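Local coordinates for protein ferredoxin, 2Fe-2S (Aquifex aeolicus, PDB 1M2D) that transfers electrons through a bound [2Fe-2S] cluster and forms a homodimer with a thioredoxin-like fold, at residues V6-Q11 with T48-T53. The protein carries 1 engineered substitution. Residues are numbered along the deposited sequence; the frame is centred on the assembly and turned at random.
Sequences VFVCVQ and TVITPT. With FES (Fe2/s2 (inorganic) cluster), chain C.
Val-6 to Cys-9 pairs in parallel with Ile-50 to Thr-53 in the thioredoxin-like sheet, a beta-alpha-beta crossover whose connection carries helices 27-40 and 42-45. Five backbone bonds connect them. Val-6 N donates to Val-49 O in a nearly straight bond (178°), and Val-6 O accepts from Thr-51 N at 2.8 Å. Val-8 N then binds Thr-51 O, and Val-8 O receives Thr-53 N in the most bent bond of the set (146°). Past the strand end, Val-10 N still reaches Thr-53 O at 2.9 Å. The backbones of Phe-7 and Cys-9 bond instead with Val-66 and Val-64, respectively, and Cys-9 O takes a hydrogen bond from Ser-27 OG. Ile-50 CD1 packs 3.6 Å from Val-6 CB on the face covered by helix 27-40. On the other face Thr-53 CG2 meets the Phe-7 ring edge at CD2 (3.6 Å), while Thr-51 CB lies obliquely against CD2 and CE2; Thr-51 OG1 is bonded to His-5 NE2. The Phe-7 ring also stacks on His-5 and on Phe-7 of the second subunit; an alanine here would probably open a gap beside both threonines, abolish the stack across the dimer and leave His-5 without this aromatic neighbour. Cys-9 SG binds the cluster iron FE1 at 2.3 Å and also accepts a long hydrogen bond from Gln-11 N (3.6 Å).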
ATOM      1  N   VAL A   6       5.886   4.050  -2.380  1.00  8.70           N
ATOM      2  CA  VAL A   6       4.946   4.456  -3.402  1.00  8.53           C
ATOM      3  C   VAL A   6       3.963   3.302  -3.625  1.00  8.67           C
ATOM      4  O   VAL A   6       4.411   2.168  -3.902  1.00 10.98           O
ATOM      5  CB  VAL A   6       5.660   4.769  -4.735  1.00  9.55           C
ATOM      6  CG1 VAL A   6       4.669   5.196  -5.788  1.00 11.63           C
ATOM      7  CG2 VAL A   6       6.737   5.820  -4.506  1.00 12.07           C
ATOM      8  N   PHE A   7       2.691   3.553  -3.481  1.00  7.73           N
ATOM      9  CA  PHE A   7       1.629   2.586  -3.675  1.00  7.74           C
ATOM     10  C   PHE A   7       0.857   2.953  -4.936  1.00  7.63           C
ATOM     11  O   PHE A   7       0.333   4.080  -5.040  1.00  8.75           O
ATOM     12  CB  PHE A   7       0.692   2.596  -2.462  1.00  7.64           C
ATOM     13  CG  PHE A   7       1.338   2.045  -1.231  1.00  8.00           C
ATOM     14  CD1 PHE A   7       1.951   2.892  -0.306  1.00  8.22           C
ATOM     15  CD2 PHE A   7       1.405   0.670  -0.994  1.00  8.25           C
ATOM     16  CE1 PHE A   7       2.577   2.389   0.815  1.00  9.11           C
ATOM     17  CE2 PHE A   7       1.977   0.168   0.159  1.00  8.54           C
ATOM     18  CZ  PHE A   7       2.560   1.028   1.078  1.00  8.50           C
ATOM     19  N   VAL A   8       0.770   2.031  -5.868  1.00  7.76           N
ATOM     20  CA  VAL A   8       0.060   2.242  -7.128  1.00  8.01           C
ATOM     21  C   VAL A   8      -1.124   1.270  -7.178  1.00  8.15           C
ATOM     22  O   VAL A   8      -0.934   0.066  -7.145  1.00  8.55           O
ATOM     23  CB  VAL A   8       0.966   1.992  -8.346  1.00  9.17           C
ATOM     24  CG1 VAL A   8       0.207   2.275  -9.623  1.00 10.06           C
ATOM     25  CG2 VAL A   8       2.183   2.878  -8.262  1.00 10.14           C
ATOM     26  N   CYS A   9      -2.344   1.824  -7.258  1.00  7.96           N
ATOM     27  CA  CYS A   9      -3.513   0.969  -7.404  1.00  8.39           C
ATOM     28  C   CYS A   9      -3.469   0.310  -8.790  1.00  8.39           C
ATOM     29  O   CYS A   9      -3.427   1.018  -9.789  1.00  9.42           O
ATOM     30  CB  CYS A   9      -4.776   1.762  -7.228  1.00  8.71           C
ATOM     31  SG  CYS A   9      -6.242   0.713  -7.467  1.00  8.98           S
ATOM     32  N   VAL A  10      -3.494  -1.027  -8.817  1.00  8.78           N
ATOM     33  CA  VAL A  10      -3.504  -1.796 -10.029  1.00  9.45           C
ATOM     34  C   VAL A  10      -4.823  -2.586 -10.189  1.00 10.24           C
ATOM     35  O   VAL A  10      -4.902  -3.478 -11.032  1.00 12.53           O
ATOM     36  CB  VAL A  10      -2.285  -2.726 -10.187  1.00 10.41           C
ATOM     37  CG1 VAL A  10      -1.009  -1.892 -10.225  1.00 12.26           C
ATOM     38  CG2 VAL A  10      -2.240  -3.752  -9.063  1.00 11.44           C
ATOM     39  N   GLN A  11      -5.818  -2.252  -9.374  1.00  9.94           N
ATOM     40  CA  GLN A  11      -7.111  -2.913  -9.404  1.00 10.57           C
ATOM     41  C   GLN A  11      -7.759  -2.821 -10.760  1.00 10.82           C
ATOM     42  O   GLN A  11      -7.846  -1.763 -11.361  1.00 11.19           O
ATOM     43  CB  GLN A  11      -8.008  -2.210  -8.409  1.00 11.74           C
ATOM     44  CG  GLN A  11      -9.421  -2.764  -8.244  1.00 11.56           C
ATOM     45  CD  GLN A  11      -9.499  -3.941  -7.318  1.00 13.10           C
ATOM     46  OE1 GLN A  11      -9.063  -3.846  -6.142  1.00 13.14           O
ATOM     47  NE2 GLN A  11     -10.017  -5.059  -7.813  1.00 17.51           N
ATOM     48  N   THR A  48      13.636   3.667  -2.164  1.00 16.90           N
ATOM     49  CA  THR A  48      12.254   3.759  -2.664  1.00 14.05           C
ATOM     50  C   THR A  48      11.729   2.354  -2.856  1.00 14.61           C
ATOM     51  O   THR A  48      12.434   1.479  -3.302  1.00 21.66           O
ATOM     52  CB  THR A  48      12.147   4.495  -4.011  1.00 15.25           C
ATOM     53  OG1 THR A  48      12.871   5.686  -3.967  1.00 19.46           O
ATOM     54  CG2 THR A  48      10.693   4.870  -4.207  1.00 16.57           C
ATOM     55  N   VAL A  49      10.503   2.110  -2.454  1.00 14.18           N
ATOM     56  CA  VAL A  49       9.794   0.846  -2.698  1.00 13.27           C
ATOM     57  C   VAL A  49       8.527   1.193  -3.465  1.00 11.48           C
ATOM     58  O   VAL A  49       7.873   2.163  -3.101  1.00 11.44           O
ATOM     59  CB  VAL A  49       9.445   0.096  -1.432  1.00 15.27           C
ATOM     60  CG1 VAL A  49       8.510  -1.058  -1.708  1.00 16.72           C
ATOM     61  CG2 VAL A  49      10.732  -0.477  -0.831  1.00 26.78           C
ATOM     62  N   ILE A  50       8.175   0.423  -4.468  1.00 12.33           N
ATOM     63  CA  ILE A  50       7.012   0.558  -5.298  1.00 10.95           C
ATOM     64  C   ILE A  50       6.160  -0.685  -5.068  1.00 10.19           C
ATOM     65  O   ILE A  50       6.606  -1.796  -5.312  1.00 12.76           O
ATOM     66  CB  ILE A  50       7.281   0.686  -6.830  1.00 13.65           C
ATOM     67  CG1 ILE A  50       8.412   1.614  -7.199  1.00 14.46           C
ATOM     68  CG2 ILE A  50       5.988   1.105  -7.513  1.00 16.66           C
ATOM     69  CD1 ILE A  50       8.180   3.040  -6.715  1.00 17.42           C
ATOM     70  N   THR A  51       4.930  -0.505  -4.616  1.00  9.21           N
ATOM     71  CA  THR A  51       4.036  -1.595  -4.245  1.00  8.77           C
ATOM     72  C   THR A  51       2.735  -1.477  -4.996  1.00  8.63           C
ATOM     73  O   THR A  51       2.089  -0.436  -4.950  1.00  8.90           O
ATOM     74  CB  THR A  51       3.753  -1.596  -2.726  1.00  8.97           C
ATOM     75  OG1 THR A  51       4.999  -1.671  -2.023  1.00  9.23           O
ATOM     76  CG2 THR A  51       2.849  -2.723  -2.317  1.00  9.98           C
ATOM     77  N   PRO A  52       2.283  -2.559  -5.671  1.00  8.72           N
ATOM     78  CA  PRO A  52       0.968  -2.552  -6.300  1.00  8.94           C
ATOM     79  C   PRO A  52      -0.130  -2.881  -5.298  1.00  8.77           C
ATOM     80  O   PRO A  52       0.095  -3.708  -4.424  1.00  9.35           O
ATOM     81  CB  PRO A  52       1.106  -3.682  -7.366  1.00 10.19           C
ATOM     82  CG  PRO A  52       2.046  -4.661  -6.712  1.00 10.31           C
ATOM     83  CD  PRO A  52       2.986  -3.852  -5.848  1.00  9.90           C
ATOM     84  N   THR A  53      -1.294  -2.263  -5.467  1.00  8.98           N
ATOM     85  CA  THR A  53      -2.373  -2.450  -4.519  1.00  8.65           C
ATOM     86  C   THR A  53      -3.698  -2.698  -5.184  1.00  8.74           C
ATOM     87  O   THR A  53      -3.911  -2.449  -6.379  1.00  9.28           O
ATOM     88  CB  THR A  53      -2.583  -1.223  -3.574  1.00  8.27           C
ATOM     89  OG1 THR A  53      -3.226  -0.170  -4.275  1.00  8.99           O
ATOM     90  CG2 THR A  53      -1.251  -0.690  -3.076  1.00  9.03           C
TER
HETATM   91 FE1  FES C 201      -7.893   2.237  -7.976  1.00  8.99          FE
HETATM   92 FE2  FES C 201     -10.336   2.223  -6.834  1.00  9.75          FE
HETATM   93  S1  FES C 201      -9.629   0.984  -8.550  1.00 10.18           S
HETATM   94  S2  FES C 201      -8.581   3.539  -6.322  1.00  9.13           S